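Local coordinates for protein tricorn protease (PDB 1K32) that cleaves peptide bonds as a serine protease built round beta propellers, and probably breaks down oligopeptides released by the proteasome, at residues Thr701-Ser706 against Gly726-Lys731; Val54-Arg59 against Arg70-Ser75; Ala753-Gly758 against Asp775-Leu780. All coordinates share one frame; numbering follows the deposited sequence.

How the contacts relate
Contacts 1 and 2 are neighbours in the buried part of the chain, their centres about 11 Å apart, whereas contact 3 lies on the surface of the PDZ domain, with nearest atoms about 28 Å from contact 1 and about 21 Å from contact 2. Contact 2 is a propeller hairpin held by backbone hydrogen bonds. Contact 1 sets a helix start against a loop through an arginine chain over a ring, and its two segments lean on contact 2: Phe-728 N probably hydrogen-bonds to Ser-75 O (2.7 Å), and Tyr-703 OH packs on Asn-56 CB. Contact 3 depends on a small alanine methyl, a hydrogen-bonded turn and a water, as befits its more open place.

Contact 1 (Thr701-Ser706 against Gly726-Lys731); sequences TRYDLS and GTFTDK
In the first turn of helix 702-714, Arg-702 lays its aliphatic chain over the ring of Phe-728, which comes from the loop after strand 723-724. Arg-702 CG sits 3.5 Å from the centroid of the Phe-728 ring and 14° off its normal, a CH-pi contact over the face. The arginine chain then bends at chi2 (67°), folding the guanidinium back so that Phe-728 CZ lies against one of its faces, toward the rim, with the two planes 39° apart. One turn on, Ser-706 CB meets the ring edge at 3.8 Å from Phe-728 CE1. A water joins the backbones, accepting from Tyr-703 N at 2.8 Å and donating to Phe-728 O at 2.9 Å. Behind this, Thr-701 and Asp-704 form a capping box that closes the helix start. An alanine in place of Phe-728 would remove the ring, probably opening a gap beside the arginine's CG and one face of its guanidinium. The charge itself is paid for outside the two segments, by salt bridges to Asp-976 and Glu-723, so the ring supplies packing while the acids hold the buried guanidinium.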
ATOM      1  N   THR A 701     -53.795  18.499 -19.500  1.00 20.98           N
ATOM      2  CA  THR A 701     -52.909  18.045 -18.432  1.00 21.52           C
ATOM      3  C   THR A 701     -53.016  16.538 -18.227  1.00 21.05           C
ATOM      4  O   THR A 701     -53.987  15.891 -18.671  1.00 20.71           O
ATOM      5  CB  THR A 701     -53.218  18.765 -17.090  1.00 20.26           C
ATOM      6  OG1 THR A 701     -54.499  18.343 -16.601  1.00 22.15           O
ATOM      7  CG2 THR A 701     -53.220  20.286 -17.290  1.00 18.82           C
ATOM      8  N   ARG A 702     -52.022  15.976 -17.548  1.00 19.32           N
ATOM      9  CA  ARG A 702     -52.016  14.541 -17.301  1.00 19.93           C
ATOM     10  C   ARG A 702     -53.243  14.130 -16.509  1.00 17.48           C
ATOM     11  O   ARG A 702     -53.730  13.024 -16.670  1.00 17.84           O
ATOM     12  CB  ARG A 702     -50.756  14.111 -16.557  1.00 19.50           C
ATOM     13  CG  ARG A 702     -50.690  12.603 -16.276  1.00 17.32           C
ATOM     14  CD  ARG A 702     -50.556  11.795 -17.571  1.00 18.87           C
ATOM     15  NE  ARG A 702     -50.589  10.355 -17.326  1.00 18.68           N
ATOM     16  CZ  ARG A 702     -51.687   9.672 -16.999  1.00 19.78           C
ATOM     17  NH1 ARG A 702     -51.628   8.365 -16.788  1.00 14.24           N
ATOM     18  NH2 ARG A 702     -52.856  10.294 -16.907  1.00 19.71           N
ATOM     19  N   TYR A 703     -53.728  15.009 -15.642  1.00 18.57           N
ATOM     20  CA  TYR A 703     -54.923  14.706 -14.871  1.00 19.58           C
ATOM     21  C   TYR A 703     -56.150  14.591 -15.784  1.00 19.90           C
ATOM     22  O   TYR A 703     -56.987  13.712 -15.583  1.00 20.20           O
ATOM     23  CB  TYR A 703     -55.192  15.774 -13.812  1.00 22.91           C
ATOM     24  CG  TYR A 703     -56.241  15.325 -12.817  1.00 25.31           C
ATOM     25  CD1 TYR A 703     -56.061  14.153 -12.089  1.00 26.78           C
ATOM     26  CD2 TYR A 703     -57.413  16.050 -12.617  1.00 26.38           C
ATOM     27  CE1 TYR A 703     -57.015  13.703 -11.186  1.00 30.05           C
ATOM     28  CE2 TYR A 703     -58.388  15.609 -11.707  1.00 28.40           C
ATOM     29  CZ  TYR A 703     -58.174  14.432 -10.997  1.00 29.05           C
ATOM     30  OH  TYR A 703     -59.101  13.967 -10.097  1.00 31.68           O
ATOM     31  N   ASP A 704     -56.260  15.503 -16.751  1.00 18.08           N
ATOM     32  CA  ASP A 704     -57.341  15.507 -17.733  1.00 21.80           C
ATOM     33  C   ASP A 704     -57.362  14.151 -18.437  1.00 21.02           C
ATOM     34  O   ASP A 704     -58.410  13.520 -18.555  1.00 19.52           O
ATOM     35  CB  ASP A 704     -57.102  16.587 -18.801  1.00 21.38           C
ATOM     36  CG  ASP A 704     -57.310  17.989 -18.277  1.00 24.76           C
ATOM     37  OD1 ASP A 704     -56.849  18.946 -18.937  1.00 25.06           O
ATOM     38  OD2 ASP A 704     -57.941  18.147 -17.213  1.00 28.30           O
ATOM     39  N   LEU A 705     -56.183  13.718 -18.886  1.00 20.19           N
ATOM     40  CA  LEU A 705     -56.037  12.453 -19.597  1.00 22.80           C
ATOM     41  C   LEU A 705     -56.493  11.282 -18.738  1.00 22.87           C
ATOM     42  O   LEU A 705     -57.110  10.346 -19.240  1.00 21.32           O
ATOM     43  CB  LEU A 705     -54.578  12.236 -20.019  1.00 22.38           C
ATOM     44  CG  LEU A 705     -54.313  11.437 -21.313  1.00 24.80           C
ATOM     45  CD1 LEU A 705     -52.958  10.755 -21.218  1.00 20.57           C
ATOM     46  CD2 LEU A 705     -55.385  10.407 -21.554  1.00 25.35           C
ATOM     47  N   SER A 706     -56.179  11.336 -17.443  1.00 21.47           N
ATOM     48  CA  SER A 706     -56.570  10.282 -16.516  1.00 20.48           C
ATOM     49  C   SER A 706     -58.085  10.148 -16.443  1.00 21.55           C
ATOM     50  O   SER A 706     -58.623   9.043 -16.469  1.00 21.51           O
ATOM     51  CB  SER A 706     -56.021  10.585 -15.116  1.00 21.62           C
ATOM     52  OG  SER A 706     -56.623   9.756 -14.146  1.00 21.66           O
ATOM     53  N   GLY A 726     -47.079   7.449 -12.812  1.00 21.51           N
ATOM     54  CA  GLY A 726     -47.196   8.516 -13.780  1.00 23.30           C
ATOM     55  C   GLY A 726     -46.824   9.842 -13.134  1.00 22.65           C
ATOM     56  O   GLY A 726     -46.717   9.931 -11.904  1.00 21.91           O
ATOM     57  N   THR A 727     -46.626  10.864 -13.962  1.00 22.12           N
ATOM     58  CA  THR A 727     -46.255  12.201 -13.500  1.00 23.22           C
ATOM     59  C   THR A 727     -47.380  13.192 -13.845  1.00 23.27           C
ATOM     60  O   THR A 727     -47.665  13.463 -15.018  1.00 22.57           O
ATOM     61  CB  THR A 727     -44.907  12.637 -14.141  1.00 24.05           C
ATOM     62  OG1 THR A 727     -43.863  11.780 -13.664  1.00 26.98           O
ATOM     63  CG2 THR A 727     -44.559  14.062 -13.785  1.00 22.30           C
ATOM     64  N   PHE A 728     -48.022  13.716 -12.805  1.00 22.90           N
ATOM     65  CA  PHE A 728     -49.142  14.646 -12.959  1.00 23.56           C
ATOM     66  C   PHE A 728     -48.845  16.107 -12.618  1.00 24.50           C
ATOM     67  O   PHE A 728     -49.536  17.007 -13.093  1.00 25.19           O
ATOM     68  CB  PHE A 728     -50.314  14.176 -12.093  1.00 22.36           C
ATOM     69  CG  PHE A 728     -50.895  12.859 -12.522  1.00 20.96           C
ATOM     70  CD1 PHE A 728     -52.156  12.804 -13.102  1.00 20.43           C
ATOM     71  CD2 PHE A 728     -50.172  11.679 -12.377  1.00 21.23           C
ATOM     72  CE1 PHE A 728     -52.687  11.597 -13.533  1.00 20.44           C
ATOM     73  CE2 PHE A 728     -50.705  10.456 -12.811  1.00 19.75           C
ATOM     74  CZ  PHE A 728     -51.960  10.421 -13.387  1.00 18.71           C
ATOM     75  N   THR A 729     -47.828  16.336 -11.796  1.00 25.66           N
ATOM     76  CA  THR A 729     -47.466  17.688 -11.363  1.00 25.81           C
ATOM     77  C   THR A 729     -45.997  17.716 -10.975  1.00 25.03           C
ATOM     78  O   THR A 729     -45.388  16.672 -10.798  1.00 25.90           O
ATOM     79  CB  THR A 729     -48.305  18.092 -10.120  1.00 25.32           C
ATOM     80  OG1 THR A 729     -47.901  19.379  -9.650  1.00 26.04           O
ATOM     81  CG2 THR A 729     -48.107  17.087  -8.992  1.00 25.72           C
ATOM     82  N   ASP A 730     -45.416  18.902 -10.852  1.00 27.28           N
ATOM     83  CA  ASP A 730     -44.018  18.983 -10.419  1.00 29.31           C
ATOM     84  C   ASP A 730     -43.958  19.422  -8.950  1.00 28.22           C
ATOM     85  O   ASP A 730     -42.890  19.730  -8.423  1.00 29.62           O
ATOM     86  CB  ASP A 730     -43.215  19.957 -11.286  1.00 31.97           C
ATOM     87  CG  ASP A 730     -43.828  21.341 -11.349  1.00 35.31           C
ATOM     88  OD1 ASP A 730     -44.468  21.778 -10.368  1.00 40.39           O
ATOM     89  OD2 ASP A 730     -43.655  22.011 -12.384  1.00 40.10           O
ATOM     90  N   LYS A 731     -45.115  19.453  -8.297  1.00 27.56           N
ATOM     91  CA  LYS A 731     -45.201  19.851  -6.888  1.00 29.58           C
ATOM     92  C   LYS A 731     -44.764  18.750  -5.919  1.00 28.97           C
ATOM     93  O   LYS A 731     -45.231  17.605  -6.003  1.00 27.13           O
ATOM     94  CB  LYS A 731     -46.635  20.255  -6.530  1.00 31.23           C
ATOM     95  CG  LYS A 731     -47.197  21.435  -7.297  1.00 32.78           C
ATOM     96  CD  LYS A 731     -46.583  22.741  -6.840  1.00 37.55           C
ATOM     97  CE  LYS A 731     -47.323  23.926  -7.449  1.00 36.94           C
ATOM     98  NZ  LYS A 731     -46.761  25.218  -6.975  1.00 41.25           N
TER
HETATM   99  O   HOH W   1     -52.203  17.000 -14.349  1.00 19.54           O

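Contact 2 (Val54-Arg59 against Arg70-Ser75); sequences VINNAR and RVMRGS
Val-54 and Met-72 face each other as a hydrogen-bonded pair in the antiparallel hairpin of strands 54-60 and 66-73, part of a blade of a beta propeller. Met-72 N gives a 2.7 Å bond to Val-54 O, and Val-54 N returns one of 3.0 Å to Met-72 O.

The side chain of Met-72 can be followed outward from there. Its CB stands 3.8 Å from Val-54 O, and CG stays near the same oxygen. SD lies at the edge of the Arg-70 guanidinium, in its plane, and accepts a weak hydrogen bond from Arg-70 NH2 at 3.3 Å. At chi3 (-76°) the chain turns back across the hairpin, which drops the CE methyl between two residues of the other strand: it is 3.7 Å from Asn-56 CB and 3.9 Å from Val-54 CG1, and it also lies by Val-54 O. Tyr-703 of helix 702-714 also packs on Met-72, Val-54 and Asn-56.

On the reverse face Ile-55 and Val-71 form a non-hydrogen-bonded pair, with Ile-55 CG1 4.2 Å from Val-71 CB. Further along, Arg-70 N bonds to Asn-57 O at 3.1 Å, and Arg-70 O takes a weak bond from Asn-56 N. The Arg-70 chain runs out extended to its NE, and its guanidinium finds its strongest partner beyond the hairpin, NE giving to Thr-109 O while NH1 gives to Phe-108 O and Ser-102 OG.

Backbone bonds thus fix how the strands pair, while the methionine fills the face toward the helix and lends its sulfur to a buried arginine. Backbone carbonyls and a serine hydroxyl take the hydrogens of that arginine's NE and NH1, the sulfur takes a weak one from NH2, and Asp-110 packs against the same side chain.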
ATOM      1  N   VAL A  54     -52.801  19.799  -8.113  1.00 21.45           N
ATOM      2  CA  VAL A  54     -53.995  19.382  -8.852  1.00 21.84           C
ATOM      3  C   VAL A  54     -55.282  19.386  -8.037  1.00 19.59           C
ATOM      4  O   VAL A  54     -55.457  18.563  -7.145  1.00 18.71           O
ATOM      5  CB  VAL A  54     -53.828  17.967  -9.444  1.00 20.70           C
ATOM      6  CG1 VAL A  54     -55.101  17.565 -10.173  1.00 21.54           C
ATOM      7  CG2 VAL A  54     -52.630  17.936 -10.385  1.00 21.91           C
ATOM      8  N   ILE A  55     -56.190  20.297  -8.376  1.00 18.33           N
ATOM      9  CA  ILE A  55     -57.477  20.388  -7.696  1.00 19.76           C
ATOM     10  C   ILE A  55     -58.505  19.443  -8.344  1.00 20.38           C
ATOM     11  O   ILE A  55     -58.657  19.422  -9.565  1.00 17.98           O
ATOM     12  CB  ILE A  55     -58.011  21.820  -7.742  1.00 21.31           C
ATOM     13  CG1 ILE A  55     -56.993  22.763  -7.086  1.00 22.21           C
ATOM     14  CG2 ILE A  55     -59.379  21.885  -7.070  1.00 20.71           C
ATOM     15  CD1 ILE A  55     -57.289  24.246  -7.286  1.00 23.47           C
ATOM     16  N   ASN A  56     -59.199  18.657  -7.521  1.00 21.77           N
ATOM     17  CA  ASN A  56     -60.206  17.729  -8.039  1.00 23.37           C
ATOM     18  C   ASN A  56     -61.591  17.983  -7.440  1.00 23.13           C
ATOM     19  O   ASN A  56     -62.580  17.411  -7.898  1.00 21.97           O
ATOM     20  CB  ASN A  56     -59.797  16.274  -7.765  1.00 22.84           C
ATOM     21  CG  ASN A  56     -60.060  15.859  -6.334  1.00 22.61           C
ATOM     22  OD1 ASN A  56     -60.973  15.068  -6.053  1.00 22.08           O
ATOM     23  ND2 ASN A  56     -59.279  16.404  -5.417  1.00 20.74           N
ATOM     24  N   ASN A  57     -61.656  18.829  -6.416  1.00 21.68           N
ATOM     25  CA  ASN A  57     -62.921  19.146  -5.759  1.00 20.13           C
ATOM     26  C   ASN A  57     -62.878  20.545  -5.153  1.00 19.47           C
ATOM     27  O   ASN A  57     -61.842  20.987  -4.679  1.00 15.70           O
ATOM     28  CB  ASN A  57     -63.232  18.118  -4.668  1.00 21.85           C
ATOM     29  CG  ASN A  57     -64.689  18.171  -4.212  1.00 25.13           C
ATOM     30  OD1 ASN A  57     -65.571  18.467  -5.004  1.00 24.80           O
ATOM     31  ND2 ASN A  57     -64.944  17.867  -2.931  1.00 26.38           N
ATOM     32  N   ALA A  58     -64.012  21.237  -5.192  1.00 18.73           N
ATOM     33  CA  ALA A  58     -64.129  22.595  -4.650  1.00 19.99           C
ATOM     34  C   ALA A  58     -65.582  22.773  -4.248  1.00 21.15           C
ATOM     35  O   ALA A  58     -66.479  22.526  -5.056  1.00 17.58           O
ATOM     36  CB  ALA A  58     -63.747  23.633  -5.699  1.00 19.17           C
ATOM     37  N   ARG A  59     -65.798  23.196  -3.004  1.00 18.95           N
ATOM     38  CA  ARG A  59     -67.138  23.370  -2.464  1.00 20.43           C
ATOM     39  C   ARG A  59     -67.379  24.748  -1.871  1.00 20.94           C
ATOM     40  O   ARG A  59     -66.603  25.210  -1.032  1.00 21.88           O
ATOM     41  CB  ARG A  59     -67.400  22.325  -1.367  1.00 20.72           C
ATOM     42  CG  ARG A  59     -67.523  20.878  -1.854  1.00 21.79           C
ATOM     43  CD  ARG A  59     -68.782  20.709  -2.703  1.00 23.90           C
ATOM     44  NE  ARG A  59     -69.990  20.968  -1.927  1.00 25.67           N
ATOM     45  CZ  ARG A  59     -70.475  20.148  -0.999  1.00 27.37           C
ATOM     46  NH1 ARG A  59     -71.579  20.467  -0.340  1.00 28.07           N
ATOM     47  NH2 ARG A  59     -69.864  19.002  -0.738  1.00 28.75           N
ATOM     48  N   ARG A  70     -59.852  20.855  -2.367  1.00 22.27           N
ATOM     49  CA  ARG A  70     -59.005  19.671  -2.204  1.00 21.54           C
ATOM     50  C   ARG A  70     -57.944  19.695  -3.309  1.00 21.17           C
ATOM     51  O   ARG A  70     -58.261  19.754  -4.500  1.00 18.69           O
ATOM     52  CB  ARG A  70     -59.807  18.362  -2.297  1.00 19.49           C
ATOM     53  CG  ARG A  70     -58.915  17.118  -2.093  1.00 20.07           C
ATOM     54  CD  ARG A  70     -59.677  15.798  -2.112  1.00 16.44           C
ATOM     55  NE  ARG A  70     -58.840  14.620  -1.805  1.00 19.52           N
ATOM     56  CZ  ARG A  70     -58.020  14.015  -2.668  1.00 17.02           C
ATOM     57  NH1 ARG A  70     -57.324  12.954  -2.303  1.00 17.43           N
ATOM     58  NH2 ARG A  70     -57.892  14.464  -3.903  1.00 16.47           N
ATOM     59  N   VAL A  71     -56.677  19.680  -2.923  1.00 21.19           N
ATOM     60  CA  VAL A  71     -55.632  19.702  -3.929  1.00 21.25           C
ATOM     61  C   VAL A  71     -54.689  18.543  -3.713  1.00 19.13           C
ATOM     62  O   VAL A  71     -54.426  18.165  -2.578  1.00 21.04           O
ATOM     63  CB  VAL A  71     -54.839  21.039  -3.886  1.00 25.59           C
ATOM     64  CG1 VAL A  71     -54.294  21.278  -2.509  1.00 25.80           C
ATOM     65  CG2 VAL A  71     -53.693  21.009  -4.899  1.00 24.68           C
ATOM     66  N   MET A  72     -54.196  17.955  -4.796  1.00 17.15           N
ATOM     67  CA  MET A  72     -53.247  16.849  -4.666  1.00 18.66           C
ATOM     68  C   MET A  72     -51.833  17.263  -5.096  1.00 16.05           C
ATOM     69  O   MET A  72     -51.663  18.117  -5.956  1.00 15.45           O
ATOM     70  CB  MET A  72     -53.715  15.648  -5.495  1.00 18.48           C
ATOM     71  CG  MET A  72     -54.996  14.996  -4.989  1.00 17.80           C
ATOM     72  SD  MET A  72     -55.656  13.853  -6.257  1.00 16.85           S
ATOM     73  CE  MET A  72     -56.324  15.091  -7.363  1.00 16.86           C
ATOM     74  N   ARG A  73     -50.822  16.679  -4.459  1.00 19.42           N
ATOM     75  CA  ARG A  73     -49.421  16.965  -4.789  1.00 17.90           C
ATOM     76  C   ARG A  73     -48.633  15.670  -4.793  1.00 17.33           C
ATOM     77  O   ARG A  73     -49.138  14.649  -4.344  1.00 16.88           O
ATOM     78  CB  ARG A  73     -48.814  17.958  -3.791  1.00 17.17           C
ATOM     79  CG  ARG A  73     -49.181  19.391  -4.110  1.00 18.69           C
ATOM     80  CD  ARG A  73     -48.529  20.379  -3.168  1.00 19.01           C
ATOM     81  NE  ARG A  73     -49.073  21.717  -3.376  1.00 21.91           N
ATOM     82  CZ  ARG A  73     -48.709  22.793  -2.686  1.00 24.35           C
ATOM     83  NH1 ARG A  73     -49.262  23.966  -2.947  1.00 26.39           N
ATOM     84  NH2 ARG A  73     -47.794  22.699  -1.739  1.00 23.85           N
ATOM     85  N   GLY A  74     -47.392  15.725  -5.275  1.00 19.06           N
ATOM     86  CA  GLY A  74     -46.574  14.522  -5.382  1.00 19.15           C
ATOM     87  C   GLY A  74     -46.707  14.119  -6.848  1.00 19.85           C
ATOM     88  O   GLY A  74     -47.817  14.195  -7.387  1.00 19.59           O
ATOM     89  N   SER A  75     -45.621  13.702  -7.492  1.00 16.35           N
ATOM     90  CA  SER A  75     -45.670  13.355  -8.920  1.00 21.04           C
ATOM     91  C   SER A  75     -46.876  12.503  -9.319  1.00 20.16           C
ATOM     92  O   SER A  75     -47.510  12.764 -10.338  1.00 20.27           O
ATOM     93  CB  SER A  75     -44.384  12.660  -9.349  1.00 22.38           C
ATOM     94  OG  SER A  75     -44.267  11.407  -8.717  1.00 27.67           O
TER

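Contact 3 (Ala753-Gly758 against Asp775-Leu780); sequences AKAYAG and DPTGYL
Ala-755, at the end of strand 749-755 in the PDZ domain, pushes its methyl into the turn formed by Asp-775, Pro-776 and Thr-777. This is the tight side. Ala-755 CB comes within 3.4 Å of Pro-776 CG, closer than carbons usually pack, and within 3.5 Å of Thr-777 OG1. Asp-775 OD2 completes the surround at 3.7 Å from Ala-755 CB. Behind them Phe-770 lies against Ala-755 and Asp-775, and Ile-769 and Cys-741 against the proline.

The turn is stiffened from within. Asp-775 OD2 accepts from Thr-777 N at 3.0 Å, nearly straight at 168°, which makes an Asx turn, and also from Thr-777 OG1 at 2.8 Å. Both donors reach the oxygen from the same face of the carboxylate plane. Chi1 of Thr-777 (-56°) sets OG1 beside its own backbone N, and this lets the two grip one oxygen together. A type II turn from Pro-776 to Tyr-779 follows, closed by Tyr-779 N on Pro-776 O, with Gly-778 at the position where a positive phi (87°) is needed.

Toward Ala-753 the fit slackens and solvent takes over. Thr-777 CG2 gets no nearer than 4.3 Å to Ala-753 O, and both residues are exposed. Here a water spans the two segments, accepting from Ala-755 N and donating to Thr-777 OG1 at 2.7 Å. The strand itself is irregular at this point, since Ala-753 and Lys-754 both face Asp-742 in a classic beta bulge.

No direct hydrogen bond crosses between the segments. The threonine hydroxyl links the two, giving its proton to the aspartate and accepting one from the water, so that the strand's N-H is tied to the turn through solvent while one small methyl makes the direct contact, apolar against the proline.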
ATOM      1  N   ALA A 753     -54.534  13.955  23.689  1.00 27.99           N
ATOM      2  CA  ALA A 753     -55.748  13.200  23.972  1.00 28.90           C
ATOM      3  C   ALA A 753     -55.489  11.709  24.005  1.00 30.98           C
ATOM      4  O   ALA A 753     -56.152  10.976  24.741  1.00 31.50           O
ATOM      5  CB  ALA A 753     -56.815  13.517  22.932  1.00 28.70           C
ATOM      6  N   LYS A 754     -54.535  11.257  23.195  1.00 30.37           N
ATOM      7  CA  LYS A 754     -54.194   9.846  23.149  1.00 29.79           C
ATOM      8  C   LYS A 754     -52.803   9.629  22.577  1.00 28.92           C
ATOM      9  O   LYS A 754     -52.404  10.298  21.628  1.00 29.05           O
ATOM     10  CB  LYS A 754     -55.220   9.081  22.318  1.00 30.76           C
ATOM     11  CG  LYS A 754     -54.936   7.591  22.255  1.00 34.75           C
ATOM     12  CD  LYS A 754     -55.997   6.859  21.456  1.00 36.68           C
ATOM     13  CE  LYS A 754     -55.705   5.376  21.416  1.00 38.73           C
ATOM     14  NZ  LYS A 754     -56.765   4.656  20.671  1.00 42.64           N
ATOM     15  N   ALA A 755     -52.065   8.699  23.177  1.00 27.06           N
ATOM     16  CA  ALA A 755     -50.718   8.362  22.739  1.00 26.53           C
ATOM     17  C   ALA A 755     -50.776   6.893  22.325  1.00 25.96           C
ATOM     18  O   ALA A 755     -51.198   6.041  23.100  1.00 26.14           O
ATOM     19  CB  ALA A 755     -49.728   8.576  23.873  1.00 25.04           C
ATOM     20  N   TYR A 756     -50.364   6.608  21.097  1.00 24.88           N
ATOM     21  CA  TYR A 756     -50.436   5.258  20.551  1.00 22.98           C
ATOM     22  C   TYR A 756     -49.224   4.360  20.738  1.00 22.89           C
ATOM     23  O   TYR A 756     -48.080   4.790  20.574  1.00 21.85           O
ATOM     24  CB  TYR A 756     -50.767   5.324  19.055  1.00 23.48           C
ATOM     25  CG  TYR A 756     -52.121   5.929  18.757  1.00 24.19           C
ATOM     26  CD1 TYR A 756     -52.293   7.315  18.699  1.00 26.04           C
ATOM     27  CD2 TYR A 756     -53.236   5.117  18.565  1.00 23.29           C
ATOM     28  CE1 TYR A 756     -53.552   7.880  18.452  1.00 25.39           C
ATOM     29  CE2 TYR A 756     -54.490   5.660  18.327  1.00 24.15           C
ATOM     30  CZ  TYR A 756     -54.646   7.043  18.271  1.00 27.01           C
ATOM     31  OH  TYR A 756     -55.899   7.575  18.053  1.00 24.63           O
ATOM     32  N   ALA A 757     -49.503   3.102  21.069  1.00 21.54           N
ATOM     33  CA  ALA A 757     -48.477   2.078  21.244  1.00 21.13           C
ATOM     34  C   ALA A 757     -49.078   0.698  20.981  1.00 21.63           C
ATOM     35  O   ALA A 757     -50.149   0.373  21.492  1.00 21.41           O
ATOM     36  CB  ALA A 757     -47.907   2.128  22.648  1.00 20.55           C
ATOM     37  N   GLY A 758     -48.396  -0.090  20.150  1.00 22.77           N
ATOM     38  CA  GLY A 758     -48.829  -1.449  19.864  1.00 21.78           C
ATOM     39  C   GLY A 758     -48.037  -2.318  20.835  1.00 23.56           C
ATOM     40  O   GLY A 758     -48.319  -2.314  22.037  1.00 21.55           O
ATOM     41  N   ASP A 775     -45.428   8.365  29.445  1.00 36.28           N
ATOM     42  CA  ASP A 775     -46.588   8.278  28.582  1.00 36.11           C
ATOM     43  C   ASP A 775     -47.114   9.715  28.508  1.00 35.18           C
ATOM     44  O   ASP A 775     -47.487  10.301  29.522  1.00 34.58           O
ATOM     45  CB  ASP A 775     -47.633   7.344  29.192  1.00 35.68           C
ATOM     46  CG  ASP A 775     -48.829   7.155  28.293  1.00 35.95           C
ATOM     47  OD1 ASP A 775     -49.550   6.147  28.449  1.00 38.61           O
ATOM     48  OD2 ASP A 775     -49.051   8.024  27.427  1.00 34.96           O
ATOM     49  N   PRO A 776     -47.139  10.301  27.300  1.00 35.54           N
ATOM     50  CA  PRO A 776     -47.605  11.677  27.071  1.00 35.43           C
ATOM     51  C   PRO A 776     -49.099  11.929  27.228  1.00 33.38           C
ATOM     52  O   PRO A 776     -49.541  13.074  27.175  1.00 34.77           O
ATOM     53  CB  PRO A 776     -47.130  11.964  25.652  1.00 36.60           C
ATOM     54  CG  PRO A 776     -47.295  10.635  24.996  1.00 36.20           C
ATOM     55  CD  PRO A 776     -46.727   9.675  26.030  1.00 35.55           C
ATOM     56  N   THR A 777     -49.875  10.870  27.404  1.00 31.39           N
ATOM     57  CA  THR A 777     -51.317  11.019  27.564  1.00 30.11           C
ATOM     58  C   THR A 777     -51.663  12.007  28.689  1.00 30.33           C
ATOM     59  O   THR A 777     -51.142  11.910  29.802  1.00 29.35           O
ATOM     60  CB  THR A 777     -51.982   9.666  27.875  1.00 29.15           C
ATOM     61  OG1 THR A 777     -51.656   8.721  26.844  1.00 29.70           O
ATOM     62  CG2 THR A 777     -53.496   9.821  27.948  1.00 27.88           C
ATOM     63  N   GLY A 778     -52.538  12.960  28.388  1.00 29.91           N
ATOM     64  CA  GLY A 778     -52.934  13.934  29.389  1.00 30.56           C
ATOM     65  C   GLY A 778     -52.012  15.134  29.464  1.00 30.08           C
ATOM     66  O   GLY A 778     -52.407  16.185  29.962  1.00 30.82           O
ATOM     67  N   TYR A 779     -50.786  14.985  28.972  1.00 30.60           N
ATOM     68  CA  TYR A 779     -49.822  16.078  28.976  1.00 32.50           C
ATOM     69  C   TYR A 779     -50.227  17.216  28.045  1.00 33.18           C
ATOM     70  O   TYR A 779     -50.894  17.005  27.030  1.00 31.65           O
ATOM     71  CB  TYR A 779     -48.436  15.571  28.558  1.00 34.08           C
ATOM     72  CG  TYR A 779     -47.641  14.930  29.669  1.00 35.01           C
ATOM     73  CD1 TYR A 779     -46.773  15.685  30.461  1.00 36.14           C
ATOM     74  CD2 TYR A 779     -47.775  13.577  29.949  1.00 36.02           C
ATOM     75  CE1 TYR A 779     -46.060  15.100  31.507  1.00 36.31           C
ATOM     76  CE2 TYR A 779     -47.068  12.980  30.994  1.00 37.22           C
ATOM     77  CZ  TYR A 779     -46.215  13.747  31.767  1.00 37.43           C
ATOM     78  OH  TYR A 779     -45.531  13.154  32.799  1.00 38.18           O
ATOM     79  N   LEU A 780     -49.818  18.427  28.405  1.00 33.22           N
ATOM     80  CA  LEU A 780     -50.089  19.600  27.590  1.00 34.28           C
ATOM     81  C   LEU A 780     -48.825  19.889  26.801  1.00 34.32           C
ATOM     82  O   LEU A 780     -47.724  19.822  27.344  1.00 31.95           O
ATOM     83  CB  LEU A 780     -50.402  20.822  28.461  1.00 36.10           C
ATOM     84  CG  LEU A 780     -51.595  20.769  29.406  1.00 35.26           C
ATOM     85  CD1 LEU A 780     -51.751  22.129  30.086  1.00 37.50           C
ATOM     86  CD2 LEU A 780     -52.843  20.416  28.623  1.00 36.04           C
TER
HETATM   87  O   HOH W   2     -53.364   7.266  25.377  1.00 25.14           O